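PDB 4K4K: putative fimbrium subunit Fim1C from Bacteroides uniformis, which is a putative component of the fimbrial tip, part of the surface filaments that mediate cell adhesion and biofilm formation. Local coordinates for residues 15-20 with 54-59; 40-45 with 76-81; 87-92 with 100-105; 184-189 with 206-211; 251-256 with 260-265. All coordinates share one frame; numbering follows the deposited sequence. Where two conformers were deposited one is given.

Interaction 1 (15-20 with 54-59); sequences LEATSG and RKYTTA
L15 and A17 meet Y56 through apolar side-chain packing, and the CA atoms of A17 and Y56, the closest pair, stand 8.6 Å apart, so side chains rather than paired backbones bridge the two segments. L15 reaches the phenol end of the ring: its CD2 lies 4.0 Å from Y56 CZ, with the two side chains crossing at a slant. That branch is delivered by an L15 side chain whose CG stands anti to the backbone N (chi1 170°). A17 CB approaches nearer the ring's root, 4.4 Å from Y56 CD2. I40, on the strand 37-44, packs against both L15 and Y56.

The polar part of the contact runs through one water. It donates to L15 O at 2.7 Å and lies 2.7 Å from Y56 OH, so the hydroxyl is tied to the backbone of the other segment while the rest of the ring lies among apolar groups. Y56 OH also hydrogen-bonds with the backbone N of I75.

E16 and T18 pair through their backbones with V133. L15 and A17 point their side chains toward Y56 of the strand 47-57, consistent with side-chain packing between strands of an all-beta fimbrillin-like fold.

Interaction 2 (40-45 with 76-81); sequences IYMLNG and YFPVDA
M42, a selenomethionine in this crystal, makes a Met-aromatic contact with F77: its SE sits 5.2 Å from the centroid of the F77 ring, 23° off the ring normal, hence above a face but at some distance. Two more partners meet the same tip. SE lies 4.3 Å from P78 CD, while the terminal methyl turns to the backbone, with M42 CE 3.3 Å from Y76 O. One side chain thus spans three consecutive residues of the 76-81 loop by dispersion and a close methyl-to-carbonyl approach.

The M42 torsions account for this reach. CG is anti to the backbone N (chi1 175°) and the chain stays extended through chi2, carrying SE far from the strand; the bend at chi3 (73°) then swings CE over to the carbonyl of Y76. The CA atoms of M42 and F77 remain 8.7 Å apart, too far for strand pairing.

In the second shell, M42 is held at the backbone by D49 of the neighbouring strand 47-57, and its side chain also touches R84 and F86 of the strand 84-90. F86 meets the F77 ring as well, and F77 bonds through its backbone to V13. Y76 engages R12 in a cation-pi contact. This places the packing where a loop folds over one side of a fimbrillin-like beta sheet. From P78 to A81 the loop reverses in a type I beta turn, closed by A81 N donating to P78 O at 3.1 Å.

Interaction 3 (87-92 with 100-105); sequences VAYYPY and NVYTVD
Y89 and Y102 bring two aromatic side chains together between strands that are not paired with each other, in the all-beta fold of a fimbrillin-like protein. Their CA atoms are 9.1 Å apart, and the rings bridge that gap at a slant, with Y89 CE2 3.9 Å from Y102 CD2. Y89 points its ring there with CG lying between the backbone N and the carbonyl carbon (chi1 73°), whereas its hydroxyl is engaged by N53 and by the backbone N of R93.

Next along the segment, Y90 points away from 100-105. P91 CB lies over one face of its ring, 3.8 Å above the plane and over the centre, so the proline packs on Y90 while also meeting Y102.

P91 follows a cis peptide bond and stands roughly at a right angle to the Y102 side chain. Its CD lies 3.9 Å from Y102 CZ, and its carbonyl O comes near the plane of the Y102 ring at the edge. R93 makes a cation-pi contact with that ring, adding a charged partner to the two residues of 87-92. At the phenol end of Y102, OH sits 3.3 Å from P91 CD and 3.5 Å from P91 CG.

Interaction 4 (184-189 with 206-211); sequences ATVTTG and IVLPAA
V186 packs against L208 and touches the backbone carbonyl of P209 where a short edge strand of this all-beta fimbrillin-like fold meets the loop leaving the strand 202-207. The CA atoms of V186 and L208 are 7.4 Å apart, a separation spanned by side chains.

From V186 CB, which is directed toward the other segment, two methyls branch. CG1, anti to the backbone N (chi1 178°), goes to L208 CD1 at 3.9 Å. CG2, on the side of the backbone N, straddles two residues: it is 4.0 Å from the same L208 CD1 and also approaches the backbone carbonyl of P209. Both branches therefore close on a single leucine methyl, and the two side chains meet at a slant rather than side by side.

L208 is buried and also touches L141 of the strand 132-150, so its side chain links V186 to the interior. V186 itself is partly exposed and leans on Q171 of the strand 164-177; on either side of it in sequence, T185 and T187 are bonded through their backbones to T175 and A173 of that strand. P209 in turn packs on A245. The contact is apolar apart from one carbonyl, P209 O, which lies 3.7 Å from V186 CG2.

Interaction 5 (251-256 with 260-265); sequences YTITIS and VEVSSK
I253 and V262 form the centre of an apolar row on one face of this antiparallel hairpin, with I253 CD1 3.6 Å from V262 CG2. They are a non-hydrogen-bonded pair whose side chains lie side by side, pointing the same way. The torsions of I253 (chi1 -40°, chi2 -72°) fold CD1 over onto the valine. Toward the turn, I255 and V260 repeat the pattern, I255 CG1 standing 3.8 Å from V260 CG1. At the other end the Y251 ring meets V262 at a slant, through Y251 CD1 and V262 CG1 at 3.7 Å, and S264 CB touches the same ring carbon, CD1. W232 and F230 of the strand 228-233 pack on this face, W232 meeting the Y251 ring. The Y251 hydroxyl bonds with S240 OG.

Between the apolar pairs run the backbone bonds, two for each hydrogen-bonded pair. T252 N donates to S263 O at 2.9 Å and S263 N returns the bond to T252 O; T254 N donates to E261 O at 2.8 Å, with a nearly straight N-H...O angle of 170°, and E261 N answers to T254 O.

The opposite face carries T252, T254, E261 and S263, where T252 CB lies 3.3 Å from S263 OG. This alternation implies a largely amphipathic hairpin, with S264 at the end of the apolar face: backbone bonds fix the register, the apolar face packs on F230 and W232 and, through I253 and I255, on I146 and I148, with Y251, I253 and I255 buried, and the polar face carries the exposed E261 and S263.

In the fold
Interactions 1, 2 and 3 form one connected group, whereas interaction 5 stands apart. Interactions 1 and 2 are joined by R54 N and I40 O, 2.8 Å apart, and by L15 CA packing on F77 CE2 at 3.8 Å. Interactions 1 and 3 touch through K55 CB and Y92 CZ at 3.6 Å. Interaction 3 meets interaction 2 through neighbouring strands, with Y41 N 3.0 Å from V87 O, and through Y41 OH and N100 OD1 at 2.8 Å. V104 CG1 of interaction 3 touches L208 CD2 of interaction 4 at 3.8 Å. Interaction 5 is about 8 Å from interaction 4 at the nearest atoms, and its centre lies about 51 Å from that of interaction 2, showing how elongated the molecule is.

Interaction 1 (15-20 with 54-59)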
# COMPACT_ATOMS: atom_id res chain seq x y z
N LEU A 15 1.76 -19.68 -17.27
CA LEU A 15 2.37 -19.18 -16.04
C LEU A 15 1.61 -19.74 -14.81
O LEU A 15 0.37 -19.74 -14.79
CB LEU A 15 2.28 -17.64 -16.04
CG LEU A 15 2.64 -16.94 -14.72
CD1 LEU A 15 4.14 -17.10 -14.40
CD2 LEU A 15 2.27 -15.46 -14.80
N GLU A 16 2.35 -20.20 -13.79
CA GLU A 16 1.74 -20.65 -12.54
C GLU A 16 2.14 -19.63 -11.48
O GLU A 16 3.24 -19.71 -10.90
CB GLU A 16 2.17 -22.07 -12.17
CG GLU A 16 1.72 -23.13 -13.17
CD GLU A 16 2.20 -24.55 -12.91
OE1 GLU A 16 2.74 -24.82 -11.82
OE2 GLU A 16 2.02 -25.39 -13.82
N ALA A 17 1.27 -18.64 -11.25
CA ALA A 17 1.57 -17.53 -10.36
C ALA A 17 1.04 -17.72 -8.97
O ALA A 17 -0.12 -18.09 -8.79
CB ALA A 17 0.99 -16.23 -10.93
N THR A 18 1.88 -17.39 -7.97
CA THR A 18 1.54 -17.36 -6.54
C THR A 18 2.15 -16.11 -5.90
O THR A 18 3.00 -15.47 -6.50
CB THR A 18 2.04 -18.61 -5.81
OG1 THR A 18 3.47 -18.70 -5.97
CG2 THR A 18 1.36 -19.89 -6.29
N SER A 19 1.70 -15.75 -4.68
CA SER A 19 2.25 -14.62 -3.94
C SER A 19 3.26 -15.09 -2.86
O SER A 19 3.67 -14.29 -1.99
CB SER A 19 1.14 -13.81 -3.29
OG SER A 19 0.47 -14.61 -2.33
N GLY A 20 3.63 -16.36 -2.91
CA GLY A 20 4.56 -16.99 -1.97
C GLY A 20 5.98 -16.46 -2.07
O GLY A 20 6.34 -15.52 -1.37
N ARG A 54 -1.50 -8.04 -17.68
CA ARG A 54 -2.43 -9.17 -17.74
C ARG A 54 -3.15 -9.30 -16.40
O ARG A 54 -2.49 -9.38 -15.37
CB ARG A 54 -1.66 -10.45 -18.10
CG ARG A 54 -0.89 -10.38 -19.42
CD ARG A 54 -1.76 -10.70 -20.62
NE ARG A 54 -1.00 -10.74 -21.86
CZ ARG A 54 -0.75 -11.84 -22.57
NH1 ARG A 54 -1.22 -13.02 -22.16
NH2 ARG A 54 -0.06 -11.77 -23.69
N LYS A 55 -4.48 -9.34 -16.40
CA LYS A 55 -5.25 -9.43 -15.16
C LYS A 55 -5.25 -10.83 -14.57
O LYS A 55 -5.68 -11.77 -15.23
CB LYS A 55 -6.69 -8.96 -15.39
CG LYS A 55 -7.52 -8.88 -14.11
CD LYS A 55 -8.99 -8.58 -14.41
CE LYS A 55 -9.76 -8.26 -13.15
NZ LYS A 55 -11.16 -7.88 -13.48
N TYR A 56 -4.79 -10.94 -13.32
CA TYR A 56 -4.78 -12.19 -12.55
C TYR A 56 -5.49 -11.93 -11.24
O TYR A 56 -5.27 -10.87 -10.63
CB TYR A 56 -3.34 -12.67 -12.31
CG TYR A 56 -2.78 -13.49 -13.45
CD1 TYR A 56 -2.51 -12.92 -14.69
CD2 TYR A 56 -2.44 -14.83 -13.26
CE1 TYR A 56 -2.01 -13.68 -15.75
CE2 TYR A 56 -1.91 -15.59 -14.29
CZ TYR A 56 -1.67 -15.01 -15.52
OH TYR A 56 -1.20 -15.80 -16.55
N THR A 57 -6.32 -12.87 -10.78
CA THR A 57 -7.03 -12.67 -9.52
C THR A 57 -6.77 -13.79 -8.57
O THR A 57 -6.41 -14.88 -8.98
CB THR A 57 -8.56 -12.53 -9.73
OG1 THR A 57 -9.10 -13.76 -10.21
CG2 THR A 57 -8.93 -11.38 -10.64
N THR A 58 -7.05 -13.58 -7.29
CA THR A 58 -6.96 -14.68 -6.32
C THR A 58 -8.32 -14.87 -5.65
O THR A 58 -9.09 -13.91 -5.53
CB THR A 58 -5.82 -14.44 -5.31
OG1 THR A 58 -5.66 -15.62 -4.53
CG2 THR A 58 -6.06 -13.21 -4.40
N ALA A 59 -8.63 -16.11 -5.22
CA ALA A 59 -9.84 -16.43 -4.45
C ALA A 59 -9.43 -16.86 -3.04
O ALA A 59 -10.28 -16.99 -2.15
CB ALA A 59 -10.63 -17.53 -5.15
O HOH W 1 -1.54 -18.41 -16.13

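Interaction 2 (40-45 with 76-81)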
# COMPACT_ATOMS: atom_id res chain seq x y z
N ILE A 40 0.10 -8.50 -14.33
CA ILE A 40 1.40 -9.16 -14.57
C ILE A 40 1.89 -8.82 -15.94
O ILE A 40 1.10 -8.77 -16.91
CB ILE A 40 1.27 -10.72 -14.41
CG1 ILE A 40 0.64 -11.10 -13.03
CG2 ILE A 40 2.64 -11.43 -14.62
CD1 ILE A 40 0.51 -12.64 -12.73
N TYR A 41 3.22 -8.68 -16.04
CA TYR A 41 3.93 -8.52 -17.32
C TYR A 41 4.96 -9.60 -17.45
O TYR A 41 5.70 -9.87 -16.49
CB TYR A 41 4.66 -7.17 -17.41
CG TYR A 41 3.78 -5.95 -17.45
CD1 TYR A 41 3.07 -5.54 -16.32
CD2 TYR A 41 3.76 -5.12 -18.57
CE1 TYR A 41 2.26 -4.40 -16.35
CE2 TYR A 41 3.00 -3.95 -18.59
CZ TYR A 41 2.25 -3.59 -17.47
OH TYR A 41 1.50 -2.44 -17.51
N MSE A 42 5.04 -10.19 -18.65
CA MSE A 42 6.13 -11.09 -19.01
C MSE A 42 7.06 -10.27 -19.89
O MSE A 42 6.61 -9.71 -20.89
CB MSE A 42 5.63 -12.36 -19.72
CG MSE A 42 6.78 -13.23 -20.19
SE MSE A 42 6.13 -14.99 -20.81
CE MSE A 42 5.37 -14.43 -22.40
N LEU A 43 8.34 -10.20 -19.53
CA LEU A 43 9.32 -9.34 -20.20
C LEU A 43 10.41 -10.11 -20.88
O LEU A 43 10.92 -11.09 -20.33
CB LEU A 43 9.98 -8.37 -19.20
CG LEU A 43 9.03 -7.52 -18.33
CD1 LEU A 43 9.83 -6.74 -17.27
CD2 LEU A 43 8.19 -6.55 -19.23
N ASN A 44 10.85 -9.59 -22.02
CA ASN A 44 12.03 -10.07 -22.74
C ASN A 44 12.95 -8.86 -22.69
O ASN A 44 12.81 -7.95 -23.49
CB ASN A 44 11.69 -10.51 -24.15
CG ASN A 44 12.84 -11.26 -24.79
OD1 ASN A 44 13.85 -11.56 -24.15
ND2 ASN A 44 12.68 -11.65 -26.05
N GLY A 45 13.83 -8.82 -21.68
CA GLY A 45 14.63 -7.64 -21.39
C GLY A 45 13.65 -6.56 -20.97
O GLY A 45 12.84 -6.77 -20.07
N TYR A 76 1.48 -17.34 -21.50
CA TYR A 76 2.12 -18.62 -21.86
C TYR A 76 3.58 -18.42 -22.07
O TYR A 76 3.99 -17.44 -22.71
CB TYR A 76 1.51 -19.22 -23.14
CG TYR A 76 0.07 -19.63 -22.96
CD1 TYR A 76 -0.27 -20.87 -22.42
CD2 TYR A 76 -0.96 -18.76 -23.30
CE1 TYR A 76 -1.60 -21.23 -22.22
CE2 TYR A 76 -2.29 -19.11 -23.10
CZ TYR A 76 -2.61 -20.35 -22.58
OH TYR A 76 -3.94 -20.67 -22.39
N PHE A 77 4.39 -19.39 -21.60
CA PHE A 77 5.83 -19.32 -21.81
C PHE A 77 6.19 -19.55 -23.28
O PHE A 77 5.46 -20.30 -23.95
CB PHE A 77 6.53 -20.35 -20.94
CG PHE A 77 6.71 -19.84 -19.53
CD1 PHE A 77 7.86 -19.13 -19.17
CD2 PHE A 77 5.75 -20.09 -18.55
CE1 PHE A 77 8.04 -18.68 -17.86
CE2 PHE A 77 5.91 -19.60 -17.26
CZ PHE A 77 7.06 -18.90 -16.92
N PRO A 78 7.30 -18.94 -23.77
CA PRO A 78 7.73 -19.21 -25.17
C PRO A 78 7.92 -20.71 -25.40
O PRO A 78 8.57 -21.42 -24.60
CB PRO A 78 9.07 -18.46 -25.27
CG PRO A 78 9.00 -17.39 -24.22
CD PRO A 78 8.22 -18.01 -23.08
N VAL A 79 7.36 -21.21 -26.51
CA VAL A 79 7.45 -22.62 -26.85
C VAL A 79 8.93 -23.06 -27.10
O VAL A 79 9.25 -24.21 -26.84
CB VAL A 79 6.54 -23.01 -28.05
CG1 VAL A 79 7.01 -22.36 -29.36
CG2 VAL A 79 6.46 -24.52 -28.18
N ASP A 80 9.81 -22.13 -27.51
CA ASP A 80 11.23 -22.44 -27.75
C ASP A 80 12.03 -22.69 -26.44
O ASP A 80 13.24 -22.93 -26.51
CB ASP A 80 11.90 -21.35 -28.61
CG ASP A 80 12.04 -19.97 -27.99
OD1 ASP A 80 11.66 -19.79 -26.82
OD2 ASP A 80 12.54 -19.05 -28.69
N ALA A 81 11.36 -22.62 -25.25
CA ALA A 81 11.95 -22.83 -23.94
C ALA A 81 12.98 -21.73 -23.59
O ALA A 81 13.79 -21.91 -22.69
CB ALA A 81 12.56 -24.23 -23.82

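Interaction 3 (87-92 with 100-105)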
# COMPACT_ATOMS: atom_id res chain seq x y z
N VAL A 87 7.16 -9.31 -13.77
CA VAL A 87 6.91 -8.25 -12.79
C VAL A 87 5.40 -8.18 -12.58
O VAL A 87 4.64 -8.61 -13.45
CB VAL A 87 7.50 -6.86 -13.16
CG1 VAL A 87 9.02 -6.91 -13.24
CG2 VAL A 87 6.89 -6.32 -14.47
N ALA A 88 4.96 -7.61 -11.45
CA ALA A 88 3.54 -7.46 -11.15
C ALA A 88 3.31 -6.29 -10.24
O ALA A 88 4.24 -5.83 -9.57
CB ALA A 88 2.97 -8.74 -10.52
N TYR A 89 2.06 -5.85 -10.17
CA TYR A 89 1.69 -4.77 -9.26
C TYR A 89 0.27 -5.01 -8.76
O TYR A 89 -0.51 -5.75 -9.37
CB TYR A 89 1.83 -3.36 -9.92
CG TYR A 89 0.72 -3.11 -10.92
CD1 TYR A 89 0.76 -3.68 -12.19
CD2 TYR A 89 -0.43 -2.39 -10.56
CE1 TYR A 89 -0.30 -3.52 -13.09
CE2 TYR A 89 -1.50 -2.24 -11.45
CZ TYR A 89 -1.45 -2.84 -12.70
OH TYR A 89 -2.50 -2.68 -13.56
N TYR A 90 -0.06 -4.35 -7.66
CA TYR A 90 -1.38 -4.38 -7.05
C TYR A 90 -1.72 -2.95 -6.64
O TYR A 90 -0.83 -2.27 -6.15
CB TYR A 90 -1.35 -5.32 -5.80
CG TYR A 90 -2.58 -5.20 -4.93
CD1 TYR A 90 -3.72 -5.96 -5.19
CD2 TYR A 90 -2.65 -4.24 -3.91
CE1 TYR A 90 -4.90 -5.77 -4.46
CE2 TYR A 90 -3.81 -4.09 -3.14
CZ TYR A 90 -4.93 -4.86 -3.42
OH TYR A 90 -6.09 -4.70 -2.70
N PRO A 91 -2.98 -2.49 -6.73
CA PRO A 91 -4.15 -3.18 -7.30
C PRO A 91 -4.24 -2.98 -8.79
O PRO A 91 -3.96 -1.88 -9.31
CB PRO A 91 -5.32 -2.53 -6.55
CG PRO A 91 -4.86 -1.09 -6.36
CD PRO A 91 -3.34 -1.15 -6.20
N TYR A 92 -4.61 -4.04 -9.49
CA TYR A 92 -4.77 -4.00 -10.94
C TYR A 92 -5.65 -2.84 -11.39
O TYR A 92 -6.67 -2.54 -10.75
CB TYR A 92 -5.42 -5.32 -11.40
CG TYR A 92 -5.85 -5.33 -12.85
CD1 TYR A 92 -4.93 -5.57 -13.86
CD2 TYR A 92 -7.17 -5.05 -13.21
CE1 TYR A 92 -5.32 -5.60 -15.20
CE2 TYR A 92 -7.57 -5.05 -14.54
CZ TYR A 92 -6.64 -5.34 -15.53
OH TYR A 92 -7.04 -5.36 -16.85
N ASN A 100 3.02 2.34 -19.05
CA ASN A 100 2.88 1.42 -17.90
C ASN A 100 3.05 2.16 -16.55
O ASN A 100 3.74 1.68 -15.64
CB ASN A 100 3.91 0.29 -18.04
CG ASN A 100 3.60 -0.51 -19.28
OD1 ASN A 100 2.43 -0.82 -19.55
ND2 ASN A 100 4.60 -0.74 -20.13
N VAL A 101 2.33 3.29 -16.41
CA VAL A 101 2.44 4.12 -15.21
C VAL A 101 1.15 4.09 -14.40
O VAL A 101 0.07 4.37 -14.92
CB VAL A 101 2.86 5.57 -15.57
CG1 VAL A 101 2.87 6.49 -14.34
CG2 VAL A 101 4.23 5.59 -16.27
N TYR A 102 1.31 3.78 -13.12
CA TYR A 102 0.25 3.77 -12.11
C TYR A 102 0.25 5.15 -11.45
O TYR A 102 1.29 5.60 -10.95
CB TYR A 102 0.52 2.66 -11.10
CG TYR A 102 -0.56 2.50 -10.06
CD1 TYR A 102 -0.64 3.37 -8.97
CD2 TYR A 102 -1.49 1.46 -10.14
CE1 TYR A 102 -1.62 3.22 -8.00
CE2 TYR A 102 -2.48 1.30 -9.15
CZ TYR A 102 -2.53 2.18 -8.08
OH TYR A 102 -3.45 2.05 -7.05
N THR A 103 -0.91 5.83 -11.49
CA THR A 103 -1.05 7.17 -10.89
C THR A 103 -1.67 7.00 -9.51
O THR A 103 -2.72 6.38 -9.38
CB THR A 103 -1.84 8.12 -11.81
OG1 THR A 103 -3.08 7.49 -12.14
CG2 THR A 103 -1.09 8.45 -13.10
N VAL A 104 -0.97 7.47 -8.47
CA VAL A 104 -1.38 7.38 -7.08
C VAL A 104 -2.14 8.64 -6.68
O VAL A 104 -1.64 9.74 -6.93
CB VAL A 104 -0.12 7.23 -6.13
CG1 VAL A 104 -0.51 7.23 -4.66
CG2 VAL A 104 0.71 5.98 -6.45
N ASP A 105 -3.26 8.48 -5.98
CA ASP A 105 -4.01 9.58 -5.38
C ASP A 105 -4.45 9.10 -3.99
O ASP A 105 -5.18 8.12 -3.90
CB ASP A 105 -5.20 10.05 -6.26
CG ASP A 105 -5.99 11.23 -5.69
OD1 ASP A 105 -5.65 11.71 -4.57
OD2 ASP A 105 -6.97 11.65 -6.34

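Interaction 4 (184-189 with 206-211)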
# COMPACT_ATOMS: atom_id res chain seq x y z
N ALA A 184 8.05 4.80 -5.85
CA ALA A 184 7.07 5.72 -6.40
C ALA A 184 7.69 7.15 -6.35
O ALA A 184 8.55 7.43 -5.51
CB ALA A 184 5.77 5.67 -5.61
N THR A 185 7.28 8.02 -7.26
CA THR A 185 7.79 9.40 -7.29
C THR A 185 6.67 10.35 -6.96
O THR A 185 5.65 10.33 -7.63
CB THR A 185 8.40 9.72 -8.67
OG1 THR A 185 9.50 8.84 -8.91
CG2 THR A 185 8.88 11.18 -8.78
N VAL A 186 6.88 11.22 -5.97
CA VAL A 186 5.86 12.20 -5.61
C VAL A 186 5.84 13.32 -6.67
O VAL A 186 6.91 13.82 -7.05
CB VAL A 186 6.08 12.76 -4.18
CG1 VAL A 186 5.03 13.81 -3.83
CG2 VAL A 186 6.07 11.63 -3.15
N THR A 187 4.65 13.66 -7.16
CA THR A 187 4.52 14.77 -8.13
C THR A 187 3.93 15.92 -7.34
O THR A 187 2.75 15.89 -6.98
CB THR A 187 3.72 14.36 -9.36
OG1 THR A 187 2.45 13.90 -8.92
CG2 THR A 187 4.44 13.29 -10.18
N THR A 188 4.77 16.87 -6.97
CA THR A 188 4.37 17.96 -6.06
C THR A 188 3.19 18.77 -6.59
O THR A 188 3.02 18.97 -7.79
CB THR A 188 5.55 18.84 -5.72
OG1 THR A 188 6.05 19.46 -6.91
CG2 THR A 188 6.65 18.07 -4.96
N GLY A 189 2.32 19.12 -5.66
CA GLY A 189 1.12 19.88 -5.90
C GLY A 189 0.80 20.66 -4.64
O GLY A 189 1.69 20.90 -3.80
N ILE A 206 -2.99 5.73 4.72
CA ILE A 206 -1.93 5.42 3.77
C ILE A 206 -1.51 6.76 3.19
O ILE A 206 -2.34 7.50 2.67
CB ILE A 206 -2.34 4.40 2.69
CG1 ILE A 206 -2.58 3.02 3.35
CG2 ILE A 206 -1.24 4.29 1.58
CD1 ILE A 206 -3.17 1.93 2.44
N VAL A 207 -0.24 7.11 3.37
CA VAL A 207 0.26 8.41 2.93
C VAL A 207 1.47 8.22 2.02
O VAL A 207 2.04 7.12 1.95
CB VAL A 207 0.59 9.34 4.14
CG1 VAL A 207 -0.67 9.61 4.98
CG2 VAL A 207 1.73 8.77 4.99
N LEU A 208 1.91 9.30 1.38
CA LEU A 208 3.06 9.23 0.51
C LEU A 208 4.36 9.27 1.29
O LEU A 208 4.46 9.98 2.30
CB LEU A 208 3.04 10.41 -0.48
CG LEU A 208 1.84 10.52 -1.43
CD1 LEU A 208 2.09 11.62 -2.44
CD2 LEU A 208 1.58 9.18 -2.16
N PRO A 209 5.42 8.62 0.75
CA PRO A 209 6.75 8.77 1.37
C PRO A 209 7.16 10.24 1.36
O PRO A 209 6.76 10.99 0.47
CB PRO A 209 7.67 7.93 0.47
CG PRO A 209 6.74 6.99 -0.28
CD PRO A 209 5.48 7.76 -0.46
N ALA A 210 7.92 10.67 2.37
CA ALA A 210 8.38 12.05 2.51
C ALA A 210 9.75 12.06 3.15
O ALA A 210 9.95 11.46 4.22
CB ALA A 210 7.40 12.87 3.36
N ALA A 211 10.70 12.75 2.50
CA ALA A 211 12.08 12.89 2.97
C ALA A 211 12.09 13.60 4.34
O ALA A 211 12.94 13.29 5.18
CB ALA A 211 12.91 13.66 1.95

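Interaction 5 (251-256 with 260-265)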
# COMPACT_ATOMS: atom_id res chain seq x y z
N TYR A 251 1.66 4.76 16.12
CA TYR A 251 1.65 5.79 17.16
C TYR A 251 0.66 5.43 18.23
O TYR A 251 -0.49 5.09 17.92
CB TYR A 251 1.30 7.18 16.59
CG TYR A 251 2.24 7.69 15.52
CD1 TYR A 251 3.47 8.25 15.85
CD2 TYR A 251 1.87 7.68 14.17
CE1 TYR A 251 4.33 8.75 14.87
CE2 TYR A 251 2.73 8.16 13.18
CZ TYR A 251 3.95 8.70 13.54
OH TYR A 251 4.79 9.19 12.57
N THR A 252 1.07 5.55 19.50
CA THR A 252 0.16 5.41 20.64
C THR A 252 0.00 6.81 21.20
O THR A 252 0.98 7.43 21.65
CB THR A 252 0.61 4.38 21.66
OG1 THR A 252 0.70 3.10 21.03
CG2 THR A 252 -0.37 4.28 22.85
N ILE A 253 -1.23 7.33 21.14
CA ILE A 253 -1.54 8.68 21.58
C ILE A 253 -2.22 8.64 22.93
O ILE A 253 -3.29 8.04 23.04
CB ILE A 253 -2.46 9.39 20.52
CG1 ILE A 253 -2.08 9.08 19.05
CG2 ILE A 253 -2.67 10.88 20.82
CD1 ILE A 253 -0.86 9.68 18.52
N THR A 254 -1.63 9.28 23.93
CA THR A 254 -2.28 9.39 25.23
C THR A 254 -2.82 10.81 25.35
O THR A 254 -2.05 11.78 25.37
CB THR A 254 -1.34 9.01 26.40
OG1 THR A 254 -0.83 7.70 26.17
CG2 THR A 254 -2.08 9.04 27.74
N ILE A 255 -4.13 10.94 25.50
CA ILE A 255 -4.75 12.25 25.58
C ILE A 255 -5.13 12.60 27.02
O ILE A 255 -5.76 11.81 27.73
CB ILE A 255 -5.97 12.36 24.63
CG1 ILE A 255 -5.57 11.97 23.16
CG2 ILE A 255 -6.63 13.76 24.71
CD1 ILE A 255 -6.75 12.04 22.13
N SER A 256 -4.74 13.82 27.43
CA SER A 256 -5.06 14.40 28.72
C SER A 256 -5.66 15.80 28.49
O SER A 256 -5.56 16.31 27.38
CB SER A 256 -3.79 14.45 29.58
OG SER A 256 -3.01 15.61 29.33
N VAL A 260 -1.54 16.17 24.58
CA VAL A 260 -1.30 14.82 24.11
C VAL A 260 0.17 14.45 24.25
O VAL A 260 1.05 15.31 24.23
CB VAL A 260 -1.80 14.55 22.66
CG1 VAL A 260 -3.28 14.87 22.50
CG2 VAL A 260 -0.97 15.31 21.64
N GLU A 261 0.43 13.15 24.33
CA GLU A 261 1.76 12.56 24.35
C GLU A 261 1.76 11.37 23.47
O GLU A 261 0.75 10.67 23.39
CB GLU A 261 2.16 12.19 25.75
CG GLU A 261 2.81 13.36 26.44
CD GLU A 261 3.21 13.01 27.85
OE1 GLU A 261 3.03 11.83 28.24
OE2 GLU A 261 3.75 13.90 28.53
N VAL A 262 2.85 11.15 22.74
CA VAL A 262 2.89 10.10 21.75
C VAL A 262 4.14 9.24 21.87
O VAL A 262 5.24 9.77 22.06
CB VAL A 262 2.81 10.78 20.34
CG1 VAL A 262 2.85 9.76 19.21
CG2 VAL A 262 1.58 11.69 20.23
N SER A 263 3.96 7.92 21.73
CA SER A 263 5.03 6.94 21.65
C SER A 263 5.00 6.45 20.23
O SER A 263 3.91 6.28 19.67
CB SER A 263 4.89 5.82 22.67
OG SER A 263 3.80 4.95 22.42
N SER A 264 6.17 6.27 19.61
CA SER A 264 6.17 5.85 18.21
C SER A 264 7.04 4.64 17.97
O SER A 264 8.02 4.42 18.68
CB SER A 264 6.66 7.00 17.33
OG SER A 264 8.04 7.24 17.57
N LYS A 265 6.67 3.87 16.95
CA LYS A 265 7.41 2.69 16.49
C LYS A 265 7.34 2.67 15.00
O LYS A 265 6.31 3.06 14.44
CB LYS A 265 6.81 1.38 17.06
CG LYS A 265 7.09 1.13 18.54
CD LYS A 265 6.20 0.02 19.11
CE LYS A 265 6.70 -1.39 18.86
NZ LYS A 265 5.77 -2.42 19.40